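Sister chromatid cohesion protein (Chaetomium thermophilum, PDB 5T8V) is the cohesin loader Scc2, which probably binds chromatin and promotes cohesin loading, here as its helical-repeat C-terminal fragment. Local coordinates at residues A[1206-1209]-A[1210-1214]; A[1270-1273]-A[1274-1277]; A[1425-1428]-A[1429-1432]. All coordinates share one frame; numbering follows the deposited sequence.

The three contacts are short two-turn pieces of three different helices and follow one another along the chain: contact 1 on helix 1200-1213, contact 2 on helix 1271-1284, contact 3 on helix 1422-1431. Contact 2 is the middle member, its centre about 12 Å from that of contact 1 and about 14 Å from that of contact 3, whereas the centres of 1 and 3 stand about 21 Å apart. Phe1208 of contact 1 packs on Gln1274 and Tyr1275 of contact 2, and Arg1277 of contact 2 reaches Asn1429 and Met1432 of contact 3. Sequence-distant helices are thereby joined side by side in the C-terminal region of this elongated, largely helical protein.

Contact 1 (A[1206-1209]-A[1210-1214]); sequences SIFA and YQRDI
Phe1208 and Arg1212, one helical turn apart, both swing CG to the side opposite their own backbone N (chi1 172° and 167°), and the arginine, straight as far as CD, then folds at chi3. That fold returns the guanidinium to the phenyl ring. Arg1212 NE comes to 3.5 Å from Phe1208 CE2, which meets the guanidinium at its edge and in its plane. The two planes stand 57° apart, an inclined approach and not a stack. Farther along the group, Arg1212 NH2 lies 3.7 Å from Ala1209 CB, and Arg1212 NH1 forms a salt bridge with Asp1213 OD1, modelled doubtfully short, which probably restrains the charged end on the exposed side of the helix. Below these side chains run four consecutive i to i+4 backbone bonds, among them Arg1212 N to Phe1208 O at 2.9 Å and Asp1213 N to Ala1209 O at 2.9 Å. On the buried side, Ile1207 CG2 faces Gln1211 CG at 4.3 Å. The amide beyond that CG is held at both ends, NE2 by Thr1171 O and OE1 by Lys1229 NZ, while Ser1206 OG bonds to Thr1168. Ile1214 CB sits 3.8 Å above the plane of the Tyr1210 ring, toward its rim. Phe1208 also meets the rings of Tyr1275 and Phe1278 from helix 1271-1284, so one aromatic side chain serves both an intrahelical and an interhelical contact. The whole is the last turns of an amphipathic alpha-helix, with an i to i+4 Phe-Arg pair, in the all-helical architecture of a HEAT-repeat protein.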
loop_
_atom_site.group_PDB
_atom_site.type_symbol
_atom_site.label_atom_id
_atom_site.label_comp_id
_atom_site.label_asym_id
_atom_site.label_seq_id
_atom_site.Cartn_x
_atom_site.Cartn_y
_atom_site.Cartn_z
ATOM N N SER A 1206 -34.925 24.996 18.154
ATOM C CA SER A 1206 -33.783 25.807 18.566
ATOM C C SER A 1206 -32.635 25.681 17.575
ATOM O O SER A 1206 -32.021 26.681 17.188
ATOM C CB SER A 1206 -33.330 25.398 19.967
ATOM O OG SER A 1206 -32.190 26.135 20.367
ATOM N N ILE A 1207 -32.320 24.453 17.158
ATOM C CA ILE A 1207 -31.238 24.258 16.198
ATOM C C ILE A 1207 -31.544 24.994 14.902
ATOM O O ILE A 1207 -30.661 25.623 14.305
ATOM C CB ILE A 1207 -30.996 22.756 15.956
ATOM C CG1 ILE A 1207 -30.473 22.096 17.237
ATOM C CG2 ILE A 1207 -30.001 22.547 14.809
ATOM C CD1 ILE A 1207 -30.360 20.587 17.157
ATOM N N PHE A 1208 -32.798 24.934 14.446
ATOM C CA PHE A 1208 -33.159 25.626 13.213
ATOM C C PHE A 1208 -33.000 27.135 13.364
ATOM O O PHE A 1208 -32.376 27.791 12.523
ATOM C CB PHE A 1208 -34.589 25.278 12.805
ATOM C CG PHE A 1208 -35.101 26.100 11.655
ATOM C CD1 PHE A 1208 -34.545 25.969 10.394
ATOM C CD2 PHE A 1208 -36.131 27.006 11.838
ATOM C CE1 PHE A 1208 -35.007 26.727 9.336
ATOM C CE2 PHE A 1208 -36.599 27.766 10.783
ATOM C CZ PHE A 1208 -36.036 27.625 9.531
ATOM N N ALA A 1209 -33.566 27.705 14.432
ATOM C CA ALA A 1209 -33.440 29.144 14.651
ATOM C C ALA A 1209 -31.977 29.559 14.741
ATOM O O ALA A 1209 -31.599 30.638 14.272
ATOM C CB ALA A 1209 -34.192 29.550 15.918
ATOM N N TYR A 1210 -31.140 28.710 15.336
ATOM C CA TYR A 1210 -29.720 29.020 15.462
ATOM C C TYR A 1210 -29.039 29.018 14.100
ATOM O O TYR A 1210 -28.275 29.934 13.776
ATOM C CB TYR A 1210 -29.062 28.013 16.405
ATOM C CG TYR A 1210 -27.605 28.280 16.707
ATOM C CD1 TYR A 1210 -27.230 29.287 17.583
ATOM C CD2 TYR A 1210 -26.605 27.506 16.134
ATOM C CE1 TYR A 1210 -25.900 29.528 17.871
ATOM C CE2 TYR A 1210 -25.272 27.737 16.415
ATOM C CZ TYR A 1210 -24.924 28.749 17.284
ATOM O OH TYR A 1210 -23.596 28.987 17.568
ATOM N N GLN A 1211 -29.310 27.996 13.284
ATOM C CA GLN A 1211 -28.726 27.941 11.948
ATOM C C GLN A 1211 -29.206 29.097 11.081
ATOM O O GLN A 1211 -28.464 29.573 10.213
ATOM C CB GLN A 1211 -29.068 26.608 11.281
ATOM C CG GLN A 1211 -28.444 25.399 11.955
ATOM C CD GLN A 1211 -26.944 25.329 11.753
ATOM O OE1 GLN A 1211 -26.435 25.665 10.684
ATOM N NE2 GLN A 1211 -26.227 24.896 12.783
ATOM N N ARG A 1212 -30.436 29.564 11.301
ATOM C CA ARG A 1212 -31.013 30.599 10.452
ATOM C C ARG A 1212 -30.524 31.988 10.845
ATOM O O ARG A 1212 -30.112 32.774 9.986
ATOM C CB ARG A 1212 -32.541 30.531 10.517
ATOM C CG ARG A 1212 -33.253 31.742 9.924
ATOM C CD ARG A 1212 -34.754 31.520 9.826
ATOM N NE ARG A 1212 -35.326 31.041 11.082
ATOM C CZ ARG A 1212 -35.564 31.807 12.143
ATOM N NH1 ARG A 1212 -35.273 33.101 12.115
ATOM N NH2 ARG A 1212 -36.088 31.277 13.239
ATOM N N ASP A 1213 -30.558 32.306 12.139
ATOM C CA ASP A 1213 -30.271 33.660 12.597
ATOM C C ASP A 1213 -28.803 33.886 12.939
ATOM O O ASP A 1213 -28.308 35.008 12.777
ATOM C CB ASP A 1213 -31.128 33.987 13.823
ATOM C CG ASP A 1213 -32.614 33.894 13.537
ATOM O OD1 ASP A 1213 -33.012 34.121 12.375
ATOM O OD2 ASP A 1213 -33.384 33.593 14.474
ATOM N N ILE A 1214 -28.095 32.857 13.404
ATOM C CA ILE A 1214 -26.724 33.025 13.876
ATOM C C ILE A 1214 -25.744 32.567 12.805
ATOM O O ILE A 1214 -24.986 33.374 12.257
ATOM C CB ILE A 1214 -26.498 32.258 15.193
ATOM C CG1 ILE A 1214 -27.646 32.529 16.171
ATOM C CG2 ILE A 1214 -25.164 32.650 15.812
ATOM C CD1 ILE A 1214 -27.917 34.003 16.431
#

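Contact 2 (A[1270-1273]-A[1274-1277]); sequences PPHV and QYSR
Ser1276 OG sits over the centre of the His1272 imidazole, 3.3 Å above its plane, with His1272 CE1 the nearest ring atom at 3.4 Å. The hydroxyl can hang there because the histidine turns CG away from its own N (chi1 -176°). The same OG donates to His1272 O, although the modelled length is too short to be trusted. Ser1276 N bonds to that oxygen as well, at 2.9 Å and from above the carbonyl plane, so both donors of Ser1276 appear to converge on one acceptor. At the ring's rim, His1272 ND1 and Tyr1275 CD2 meet edge to edge at 4.2 Å. In the next shell, His1272 NE2 is bonded to Ile1256 O and Tyr1275 OH to Gln1255 OE1, the first holding the imidazole's rotation, the second the tyrosine's far end, while Ile1373 of helix 1364-1387 packs on His1272, Val1273 and Ser1276. With an alanine in place of His1272, Ile1256 O would probably lose its NE2 partner and a gap would open beside Ser1276 OG and Ile1373. The backbone beneath is set by Pro1270 at the N-cap, whose O accepts Gln1274 N at 3.0 Å, and by Pro1271, whose O accepts Tyr1275 N. This is a proline-led first turn of an alpha-helix in the helical C-terminal region, its histidine ring topped by a serine that apparently bonds back.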
loop_
_atom_site.group_PDB
_atom_site.type_symbol
_atom_site.label_atom_id
_atom_site.label_comp_id
_atom_site.label_asym_id
_atom_site.label_seq_id
_atom_site.Cartn_x
_atom_site.Cartn_y
_atom_site.Cartn_z
ATOM N N PRO A 1270 -42.710 30.575 3.524
ATOM C CA PRO A 1270 -43.340 30.550 4.840
ATOM C C PRO A 1270 -42.371 30.038 5.882
ATOM O O PRO A 1270 -41.492 29.207 5.584
ATOM C CB PRO A 1270 -44.521 29.589 4.645
ATOM C CG PRO A 1270 -44.795 29.610 3.193
ATOM C CD PRO A 1270 -43.479 29.814 2.528
ATOM N N PRO A 1271 -42.483 30.511 7.127
ATOM C CA PRO A 1271 -41.591 29.992 8.179
ATOM C C PRO A 1271 -41.631 28.478 8.291
ATOM O O PRO A 1271 -40.581 27.829 8.405
ATOM C CB PRO A 1271 -42.118 30.674 9.449
ATOM C CG PRO A 1271 -42.832 31.890 8.967
ATOM C CD PRO A 1271 -43.421 31.521 7.644
ATOM N N HIS A 1272 -42.829 27.894 8.243
ATOM C CA HIS A 1272 -42.968 26.449 8.362
ATOM C C HIS A 1272 -42.437 25.711 7.140
ATOM O O HIS A 1272 -42.119 24.522 7.245
ATOM C CB HIS A 1272 -44.434 26.085 8.594
ATOM C CG HIS A 1272 -44.659 24.624 8.817
ATOM N ND1 HIS A 1272 -43.969 23.901 9.766
ATOM C CD2 HIS A 1272 -45.492 23.747 8.209
ATOM C CE1 HIS A 1272 -44.370 22.643 9.735
ATOM N NE2 HIS A 1272 -45.294 22.523 8.799
ATOM N N VAL A 1273 -42.338 26.375 5.988
ATOM C CA VAL A 1273 -41.745 25.739 4.815
ATOM C C VAL A 1273 -40.225 25.742 4.916
ATOM O O VAL A 1273 -39.566 24.759 4.558
ATOM C CB VAL A 1273 -42.230 26.433 3.531
ATOM C CG1 VAL A 1273 -41.477 25.906 2.307
ATOM C CG2 VAL A 1273 -43.726 26.224 3.354
ATOM N N GLN A 1274 -39.642 26.845 5.393
ATOM C CA GLN A 1274 -38.205 26.874 5.640
ATOM C C GLN A 1274 -37.819 25.843 6.692
ATOM O O GLN A 1274 -36.833 25.112 6.530
ATOM C CB GLN A 1274 -37.785 28.279 6.074
ATOM C CG GLN A 1274 -36.281 28.481 6.196
ATOM C CD GLN A 1274 -35.567 28.394 4.864
ATOM O OE1 GLN A 1274 -35.757 29.236 3.985
ATOM N NE2 GLN A 1274 -34.735 27.371 4.705
ATOM N N TYR A 1275 -38.596 25.765 7.774
ATOM C CA TYR A 1275 -38.334 24.782 8.823
ATOM C C TYR A 1275 -38.511 23.359 8.299
ATOM O O TYR A 1275 -37.640 22.496 8.487
ATOM C CB TYR A 1275 -39.268 25.060 10.005
ATOM C CG TYR A 1275 -39.124 24.128 11.184
ATOM C CD1 TYR A 1275 -37.877 23.841 11.724
ATOM C CD2 TYR A 1275 -40.242 23.558 11.779
ATOM C CE1 TYR A 1275 -37.748 22.995 12.811
ATOM C CE2 TYR A 1275 -40.124 22.713 12.863
ATOM C CZ TYR A 1275 -38.875 22.434 13.377
ATOM O OH TYR A 1275 -38.754 21.592 14.459
ATOM N N SER A 1276 -39.635 23.100 7.627
ATOM C CA SER A 1276 -39.884 21.780 7.057
ATOM C C SER A 1276 -38.736 21.350 6.153
ATOM O O SER A 1276 -38.210 20.240 6.280
ATOM C CB SER A 1276 -41.203 21.786 6.285
ATOM O OG SER A 1276 -42.296 22.065 7.144
ATOM N N ARG A 1277 -38.334 22.225 5.227
ATOM C CA ARG A 1277 -37.174 21.937 4.391
ATOM C C ARG A 1277 -35.960 21.606 5.247
ATOM O O ARG A 1277 -35.242 20.629 4.989
ATOM C CB ARG A 1277 -36.876 23.130 3.483
ATOM C CG ARG A 1277 -35.673 22.921 2.576
ATOM C CD ARG A 1277 -35.370 24.155 1.751
ATOM N NE ARG A 1277 -34.458 23.850 0.652
ATOM C CZ ARG A 1277 -34.121 24.709 -0.304
ATOM N NH1 ARG A 1277 -34.616 25.940 -0.307
ATOM N NH2 ARG A 1277 -33.288 24.332 -1.265
#

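Contact 3 (A[1425-1428]-A[1429-1432]); sequences WEEI and NNIM
Asn1429 begins the second half of this helical piece by bonding through its N to Trp1425 O at 3.0 Å, nearly straight at 165°. Its CG lies opposite the backbone N (chi1 -178°), which carries the amide outward to helix 1271-1284, where OD1 accepts Arg1277 NH2. Trp1425 does not follow it but turns to Phe1226, meeting that ring edge-to-face. Asn1430 comes next, its N bonded to Glu1426 O at 2.9 Å and lying in the carbonyl plane. Its side chain sits beside Glu1426 and Glu1427, the Asn1430 and Glu1427 side chains crossing at about a right angle. Ile1431 continues the series with N to Glu1427 O at 2.9 Å. Its CG1 branch, beside the backbone N, passes over that carbonyl and brings CD1 to 4.2 Å from Glu1427 CG, the two chains again crossing at about a right angle; Leu1375 of helix 1364-1387 touches the isoleucine as well. Met1432 closes the walk. Its N still bonds to Ile1428 O at 2.9 Å, yet its own psi has left helical values. Its chain bends at chi2 (-70°), and Met1432 CG lies 4.3 Å from Ile1428 CG2. Ile1428 rests on Ile1280 and Val1380, and Met1432 on Ala1376, which buries this apolar pair between helices 1271-1284 and 1364-1387. The chemistry is therefore divided: Ile1428 and Met1432 are buried, while Glu1426 and Asn1429 are exposed, the latter still bonded to Arg1277. The carbonyl-rich C-terminal end of the helix would probably favour the positive charge of Arg1277 beside Asn1429 and Met1432, with Glu1281 a weak, long partner.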
loop_
_atom_site.group_PDB
_atom_site.type_symbol
_atom_site.label_atom_id
_atom_site.label_comp_id
_atom_site.label_asym_id
_atom_site.label_seq_id
_atom_site.Cartn_x
_atom_site.Cartn_y
_atom_site.Cartn_z
ATOM N N TRP A 1425 -30.808 16.449 -3.689
ATOM C CA TRP A 1425 -30.558 17.805 -3.211
ATOM C C TRP A 1425 -31.045 18.834 -4.227
ATOM O O TRP A 1425 -31.896 19.684 -3.924
ATOM C CB TRP A 1425 -29.061 17.969 -2.934
ATOM C CG TRP A 1425 -28.682 19.226 -2.215
ATOM C CD1 TRP A 1425 -28.129 20.348 -2.760
ATOM C CD2 TRP A 1425 -28.811 19.483 -0.812
ATOM N NE1 TRP A 1425 -27.909 21.289 -1.783
ATOM C CE2 TRP A 1425 -28.320 20.783 -0.579
ATOM C CE3 TRP A 1425 -29.297 18.741 0.270
ATOM C CZ2 TRP A 1425 -28.301 21.358 0.691
ATOM C CZ3 TRP A 1425 -29.279 19.314 1.529
ATOM C CH2 TRP A 1425 -28.784 20.611 1.729
ATOM N N GLU A 1426 -30.513 18.760 -5.448
ATOM C CA GLU A 1426 -30.942 19.650 -6.522
ATOM C C GLU A 1426 -32.460 19.662 -6.656
ATOM O O GLU A 1426 -33.081 20.728 -6.719
ATOM C CB GLU A 1426 -30.283 19.217 -7.835
ATOM C CG GLU A 1426 -30.883 19.829 -9.093
ATOM C CD GLU A 1426 -30.189 19.350 -10.352
ATOM O OE1 GLU A 1426 -29.097 18.751 -10.240
ATOM O OE2 GLU A 1426 -30.739 19.564 -11.455
ATOM N N GLU A 1427 -33.075 18.479 -6.699
ATOM C CA GLU A 1427 -34.520 18.410 -6.889
ATOM C C GLU A 1427 -35.262 19.048 -5.722
ATOM O O GLU A 1427 -36.285 19.714 -5.918
ATOM C CB GLU A 1427 -34.958 16.956 -7.075
ATOM C CG GLU A 1427 -36.433 16.791 -7.413
ATOM C CD GLU A 1427 -36.811 17.453 -8.725
ATOM O OE1 GLU A 1427 -35.898 17.814 -9.499
ATOM O OE2 GLU A 1427 -38.024 17.613 -8.983
ATOM N N ILE A 1428 -34.767 18.853 -4.499
ATOM C CA ILE A 1428 -35.368 19.512 -3.342
ATOM C C ILE A 1428 -35.343 21.022 -3.531
ATOM O O ILE A 1428 -36.338 21.713 -3.283
ATOM C CB ILE A 1428 -34.652 19.090 -2.046
ATOM C CG1 ILE A 1428 -35.067 17.669 -1.655
ATOM C CG2 ILE A 1428 -34.975 20.057 -0.897
ATOM C CD1 ILE A 1428 -34.234 17.063 -0.543
ATOM N N ASN A 1429 -34.204 21.559 -3.976
ATOM C CA ASN A 1429 -34.133 22.994 -4.241
ATOM C C ASN A 1429 -35.155 23.401 -5.299
ATOM O O ASN A 1429 -35.879 24.390 -5.134
ATOM C CB ASN A 1429 -32.721 23.381 -4.681
ATOM C CG ASN A 1429 -32.575 24.873 -4.917
ATOM O OD1 ASN A 1429 -33.172 25.686 -4.212
ATOM N ND2 ASN A 1429 -31.786 25.239 -5.922
ATOM N N ASN A 1430 -35.226 22.642 -6.395
ATOM C CA ASN A 1430 -36.197 22.932 -7.446
ATOM C C ASN A 1430 -37.603 23.043 -6.872
ATOM O O ASN A 1430 -38.319 24.017 -7.126
ATOM C CB ASN A 1430 -36.142 21.846 -8.521
ATOM C CG ASN A 1430 -34.775 21.730 -9.164
ATOM O OD1 ASN A 1430 -33.808 22.348 -8.714
ATOM N ND2 ASN A 1430 -34.684 20.928 -10.220
ATOM N N ILE A 1431 -38.016 22.043 -6.089
ATOM C CA ILE A 1431 -39.325 22.093 -5.447
ATOM C C ILE A 1431 -39.443 23.346 -4.591
ATOM O O ILE A 1431 -40.485 24.013 -4.578
ATOM C CB ILE A 1431 -39.559 20.817 -4.614
ATOM C CG1 ILE A 1431 -39.512 19.573 -5.509
ATOM C CG2 ILE A 1431 -40.902 20.883 -3.888
ATOM C CD1 ILE A 1431 -39.252 18.288 -4.753
ATOM N N MET A 1432 -38.373 23.692 -3.876
ATOM C CA MET A 1432 -38.363 24.835 -2.972
ATOM C C MET A 1432 -38.161 26.162 -3.693
ATOM O O MET A 1432 -37.950 27.183 -3.030
ATOM C CB MET A 1432 -37.274 24.646 -1.914
ATOM C CG MET A 1432 -37.528 23.467 -0.986
ATOM S SD MET A 1432 -38.917 23.750 0.130
ATOM C CE MET A 1432 -39.103 22.126 0.858
#